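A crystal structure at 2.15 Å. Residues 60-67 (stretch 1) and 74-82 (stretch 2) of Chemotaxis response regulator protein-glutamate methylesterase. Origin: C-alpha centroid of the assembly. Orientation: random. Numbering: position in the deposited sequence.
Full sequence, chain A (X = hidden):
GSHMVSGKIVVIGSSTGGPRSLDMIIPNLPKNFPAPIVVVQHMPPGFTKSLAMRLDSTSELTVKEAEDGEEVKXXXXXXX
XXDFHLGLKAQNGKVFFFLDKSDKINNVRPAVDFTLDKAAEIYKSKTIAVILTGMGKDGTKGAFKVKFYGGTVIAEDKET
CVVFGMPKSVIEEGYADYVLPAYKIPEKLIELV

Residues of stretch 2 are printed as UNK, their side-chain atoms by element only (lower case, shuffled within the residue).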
ATOM      1  N   GLU A  60     -10.769  -7.756  10.891  1.00 29.94           N
ATOM      2  CA  GLU A  60     -12.006  -8.337  10.384  1.00 31.55           C
ATOM      3  C   GLU A  60     -11.807  -8.677   8.911  1.00 30.10           C
ATOM      4  O   GLU A  60     -12.404  -9.624   8.398  1.00 30.94           O
ATOM      5  CB  GLU A  60     -13.184  -7.378  10.566  1.00 34.82           C
ATOM      6  CG  GLU A  60     -13.722  -7.343  11.989  1.00 41.60           C
ATOM      7  CD  GLU A  60     -14.130  -8.726  12.490  1.00 45.70           C
ATOM      8  OE1 GLU A  60     -15.126  -9.284  11.975  1.00 47.48           O
ATOM      9  OE2 GLU A  60     -13.448  -9.260  13.395  1.00 48.27           O
ATOM     10  N   LEU A  61     -10.957  -7.899   8.241  1.00 28.40           N
ATOM     11  CA  LEU A  61     -10.634  -8.125   6.834  1.00 26.06           C
ATOM     12  C   LEU A  61      -9.738  -9.357   6.755  1.00 25.24           C
ATOM     13  O   LEU A  61      -9.037  -9.683   7.711  1.00 24.73           O
ATOM     14  CB  LEU A  61      -9.878  -6.920   6.251  1.00 25.12           C
ATOM     15  CG  LEU A  61     -10.623  -5.596   6.052  1.00 24.49           C
ATOM     16  CD1 LEU A  61      -9.633  -4.477   5.781  1.00 22.04           C
ATOM     17  CD2 LEU A  61     -11.622  -5.720   4.903  1.00 21.86           C
ATOM     18  N   THR A  62      -9.762 -10.043   5.620  1.00 24.68           N
ATOM     19  CA  THR A  62      -8.923 -11.221   5.446  1.00 25.68           C
ATOM     20  C   THR A  62      -7.559 -10.783   4.926  1.00 25.62           C
ATOM     21  O   THR A  62      -7.447 -10.249   3.820  1.00 26.33           O
ATOM     22  CB  THR A  62      -9.559 -12.229   4.467  1.00 26.16           C
ATOM     23  OG1 THR A  62     -10.842 -12.628   4.967  1.00 25.50           O
ATOM     24  CG2 THR A  62      -8.672 -13.465   4.320  1.00 25.63           C
ATOM     25  N   VAL A  63      -6.528 -10.990   5.742  1.00 24.52           N
ATOM     26  CA  VAL A  63      -5.171 -10.606   5.376  1.00 22.68           C
ATOM     27  C   VAL A  63      -4.363 -11.816   4.944  1.00 23.54           C
ATOM     28  O   VAL A  63      -4.235 -12.793   5.685  1.00 24.31           O
ATOM     29  CB  VAL A  63      -4.444  -9.897   6.540  1.00 22.93           C
ATOM     30  CG1 VAL A  63      -3.091  -9.383   6.077  1.00 20.78           C
ATOM     31  CG2 VAL A  63      -5.300  -8.753   7.086  1.00 20.24           C
ATOM     32  N   LYS A  64      -3.788 -11.730   3.751  1.00 22.27           N
ATOM     33  CA  LYS A  64      -2.996 -12.822   3.212  1.00 23.45           C
ATOM     34  C   LYS A  64      -1.911 -12.273   2.311  1.00 24.02           C
ATOM     35  O   LYS A  64      -1.898 -11.089   1.983  1.00 25.19           O
ATOM     36  CB  LYS A  64      -3.886 -13.776   2.401  1.00 24.22           C
ATOM     37  CG  LYS A  64      -4.498 -13.145   1.141  1.00 24.58           C
ATOM     38  CD  LYS A  64      -5.472 -14.087   0.432  1.00 25.16           C
ATOM     39  CE  LYS A  64      -4.769 -15.289  -0.158  1.00 26.14           C
ATOM     40  NZ  LYS A  64      -3.799 -14.886  -1.208  1.00 27.12           N
ATOM     41  N   GLU A  65      -1.014 -13.157   1.899  1.00 23.93           N
ATOM     42  CA  GLU A  65       0.074 -12.805   1.013  1.00 25.00           C
ATOM     43  C   GLU A  65      -0.498 -12.787  -0.410  1.00 26.00           C
ATOM     44  O   GLU A  65      -1.341 -13.620  -0.750  1.00 23.90           O
ATOM     45  CB  GLU A  65       1.171 -13.862   1.140  1.00 28.53           C
ATOM     46  CG  GLU A  65       2.565 -13.383   0.781  1.00 35.26           C
ATOM     47  CD  GLU A  65       3.662 -14.253   1.385  1.00 37.09           C
ATOM     48  OE1 GLU A  65       4.630 -13.684   1.933  1.00 36.24           O
ATOM     49  OE2 GLU A  65       3.556 -15.499   1.313  1.00 40.27           O
ATOM     50  N   ALA A  66      -0.095 -11.806  -1.218  1.00 24.69           N
ATOM     51  CA  ALA A  66      -0.574 -11.725  -2.597  1.00 24.95           C
ATOM     52  C   ALA A  66       0.034 -12.872  -3.389  1.00 24.77           C
ATOM     53  O   ALA A  66       1.205 -13.198  -3.206  1.00 23.83           O
ATOM     54  CB  ALA A  66      -0.182 -10.394  -3.225  1.00 23.50           C
ATOM     55  N   GLU A  67      -0.769 -13.488  -4.256  1.00 25.11           N
ATOM     56  CA  GLU A  67      -0.303 -14.602  -5.082  1.00 25.44           C
ATOM     57  C   GLU A  67      -0.352 -14.266  -6.567  1.00 25.84           C
ATOM     58  O   GLU A  67      -1.219 -13.513  -7.021  1.00 24.69           O
ATOM     59  CB  GLU A  67      -1.134 -15.859  -4.818  1.00 27.41           C
ATOM     60  CG  GLU A  67      -1.039 -16.375  -3.399  1.00 29.75           C
ATOM     61  CD  GLU A  67      -1.851 -17.635  -3.187  1.00 32.81           C
ATOM     62  OE1 GLU A  67      -1.440 -18.698  -3.706  1.00 34.50           O
ATOM     63  OE2 GLU A  67      -2.898 -17.563  -2.502  1.00 33.49           O
ATOM     64  N   UNK A  74     -12.172  -6.901  -3.016  1.00 24.28           N
ATOM     65  CA  UNK A  74     -12.456  -6.097  -1.822  1.00 22.82           C
ATOM     66  C   UNK A  74     -12.661  -7.042  -0.632  1.00 22.81           C
ATOM     67  O   UNK A  74     -13.011  -8.210  -0.809  1.00 20.57           O
ATOM     68  c   UNK A  74     -14.406  -6.284  -3.182  1.00 25.88           C
ATOM     69  c   UNK A  74     -13.746  -5.360  -2.199  1.00 24.21           C
ATOM     70  c   UNK A  74     -13.238  -6.737  -4.025  1.00 23.83           C
ATOM     71  N   UNK A  75     -12.423  -6.537   0.573  1.00 22.50           N
ATOM     72  CA  UNK A  75     -12.558  -7.359   1.762  1.00 22.40           C
ATOM     73  C   UNK A  75     -11.262  -8.082   2.101  1.00 21.63           C
ATOM     74  O   UNK A  75     -11.199  -8.820   3.077  1.00 20.97           O
ATOM     75  N   UNK A  76     -10.233  -7.880   1.282  1.00 22.45           N
ATOM     76  CA  UNK A  76      -8.929  -8.504   1.490  1.00 22.09           C
ATOM     77  C   UNK A  76      -7.810  -7.468   1.594  1.00 22.40           C
ATOM     78  O   UNK A  76      -7.907  -6.366   1.047  1.00 20.58           O
ATOM     79  c   UNK A  76      -9.700 -13.049   0.739  1.00 30.42           C
ATOM     80  c   UNK A  76     -10.653 -10.684  -0.379  1.00 28.98           C
ATOM     81  c   UNK A  76     -10.937 -13.039   0.091  1.00 30.23           C
ATOM     82  c   UNK A  76      -8.950 -11.873   0.823  1.00 28.99           C
ATOM     83  c   UNK A  76      -9.417 -10.685   0.266  1.00 28.67           C
ATOM     84  c   UNK A  76     -11.416 -11.855  -0.470  1.00 30.32           C
ATOM     85  c   UNK A  76      -8.582  -9.438   0.329  1.00 25.54           C
ATOM     86  N   UNK A  77      -6.746  -7.847   2.297  1.00 21.03           N
ATOM     87  CA  UNK A  77      -5.562  -7.024   2.464  1.00 19.51           C
ATOM     88  C   UNK A  77      -4.431  -7.947   2.012  1.00 21.75           C
ATOM     89  O   UNK A  77      -4.214  -9.014   2.594  1.00 22.51           O
ATOM     90  c   UNK A  77      -5.371  -6.587   3.938  1.00 19.70           C
ATOM     91  c   UNK A  77      -6.574  -5.774   4.395  1.00 14.15           C
ATOM     92  c   UNK A  77      -4.096  -5.752   4.091  1.00 18.62           C
ATOM     93  N   UNK A  78      -3.778  -7.577   0.916  1.00 20.39           N
ATOM     94  CA  UNK A  78      -2.705  -8.388   0.352  1.00 19.38           C
ATOM     95  C   UNK A  78      -1.305  -7.864   0.673  1.00 18.96           C
ATOM     96  O   UNK A  78      -0.990  -6.712   0.388  1.00 19.60           O
ATOM     97  c   UNK A  78      -4.239  -8.944  -1.624  1.00 21.22           C
ATOM     98  c   UNK A  78      -2.871  -8.486  -1.163  1.00 18.05           C
ATOM     99  c   UNK A  78      -5.233  -8.019  -1.945  1.00 21.04           C
ATOM    100  c   UNK A  78      -6.754  -9.787  -2.514  1.00 22.58           C
ATOM    101  c   UNK A  78      -6.486  -8.431  -2.389  1.00 22.22           C
ATOM    102  c   UNK A  78      -4.534 -10.302  -1.758  1.00 20.31           C
ATOM    103  o   UNK A  78      -7.984 -10.203  -2.952  1.00 22.62           O
ATOM    104  c   UNK A  78      -5.784 -10.727  -2.199  1.00 23.19           C
ATOM    105  N   UNK A  79      -0.474  -8.722   1.257  1.00 16.95           N
ATOM    106  CA  UNK A  79       0.898  -8.365   1.604  1.00 18.58           C
ATOM    107  C   UNK A  79       1.801  -8.843   0.464  1.00 19.37           C
ATOM    108  O   UNK A  79       1.748 -10.015   0.079  1.00 19.28           O
ATOM    109  c   UNK A  79       2.767  -8.643   3.269  1.00 18.60           C
ATOM    110  c   UNK A  79       0.386  -8.777   4.068  1.00 19.03           C
ATOM    111  c   UNK A  79       0.082  -7.303   4.308  1.00 20.64           C
ATOM    112  c   UNK A  79       1.359  -9.063   2.916  1.00 19.16           C
ATOM    113  N   UNK A  80       2.613  -7.945  -0.086  1.00 17.95           N
ATOM    114  CA  UNK A  80       3.510  -8.318  -1.179  1.00 18.50           C
ATOM    115  C   UNK A  80       4.575  -9.314  -0.701  1.00 19.23           C
ATOM    116  O   UNK A  80       5.216  -9.097   0.322  1.00 17.94           O
ATOM    117  c   UNK A  80       4.168  -7.073  -1.770  1.00 16.81           C
ATOM    118  N   UNK A  81       4.734 -10.448  -1.407  1.00 20.66           N
ATOM    119  CA  UNK A  81       5.728 -11.459  -1.033  1.00 21.68           C
ATOM    120  C   UNK A  81       7.137 -11.008  -1.425  1.00 24.01           C
ATOM    121  O   UNK A  81       7.297 -10.136  -2.287  1.00 25.01           O
ATOM    122  c   UNK A  81       4.762 -12.064  -3.091  1.00 22.23           C
ATOM    123  c   UNK A  81       5.283 -12.678  -1.840  1.00 21.49           C
ATOM    124  c   UNK A  81       3.938 -10.903  -2.563  1.00 21.37           C
ATOM    125  N   UNK A  82       8.151 -11.609  -0.805  1.00 24.24           N
ATOM    126  CA  UNK A  82       9.528 -11.243  -1.097  1.00 25.35           C
ATOM    127  C   UNK A  82      10.067 -11.727  -2.433  1.00 26.52           C
ATOM    128  O   UNK A  82       9.439 -12.539  -3.109  1.00 25.15           O
TER

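Position 74 carries three side-chain carbons that close a ring onto its own backbone nitrogen, the signature of proline; Pro74 points away from stretch 1 and makes no contact with it. Position 75 has no side-chain atoms and is therefore glycine. Its phi/psi of 89/-1° would jam a CB against the carbonyl O of Pro74, so the backbone itself calls for Gly75. Gly75 O accepts a hydrogen bond from Thr62 N (3.2 Å) and lies 3.6 Å from Leu61 CD2.

At position 76, one carbon leads to a ring of six carbons with no heteroatom. The ring lies obliquely beside Thr62 CB and Lys64 CD. This is phenylalanine, and Phe76 CD1 lies 3.7 Å from Thr62 CB and 4.1 Å from Lys64 CD. Position 77 bears three carbons, one carrying the other two, packed against Leu61 and Val63. With no oxygen in the fork, the residue is valine: Val77 CG2 sits 3.6 Å from Leu61 CD1, and Val77 CB 3.8 Å from Val63 CG2.

Position 78 repeats the pattern of a carbon and a six-carbon ring, lying against Lys64 and Ala66, but the ring bears an oxygen, which makes it tyrosine. Tyr78 CB lies 3.9 Å from Ala66 CB, while CD1 of Tyr78 reaches to 4.1 Å from Lys64 CG; its hydroxyl is hydrogen-bonded elsewhere in the structure. Position 79 has four carbons, forked at the first, with one arm two carbons long, and they lie against Val63. That is isoleucine, and Ile79 CG1 meets Val63 CG1 at 4.1 Å.

A single side-chain carbon at position 80 identifies alanine; Ala80 turns away from stretch 1. Position 81 again has three carbons in a ring closed onto N, set against Glu65 and Ala66, hence proline. Pro81 CB packs 3.8 Å from Glu65 CG, and Pro81 CD lies 3.6 Å from Ala66 O. Position 82, without side-chain atoms, is Gly82, beyond the main contact.

The contact is a pair of parallel strands joined by a ladder of backbone hydrogen bonds. After the bond from Thr62 N, Val77 N donates to Thr62 O (2.9 Å), Lys64 N to Val77 O (3.0 Å), Ile79 N to Lys64 O (2.9 Å) and Ala66 N to Ile79 O (2.9 Å). Alternation sorts the side chains onto two faces: Val63, Glu65, Val77 and Ile79 share one, whereas Thr62, Lys64, Phe76 and Tyr78 share the other. There the aliphatic part of Lys64 runs beside both aromatic residues, and Lys64 NZ forms a salt bridge with Glu67 OE2 (3.1 Å).

Stretch 2, residues 74-82: PGFVYIAPG
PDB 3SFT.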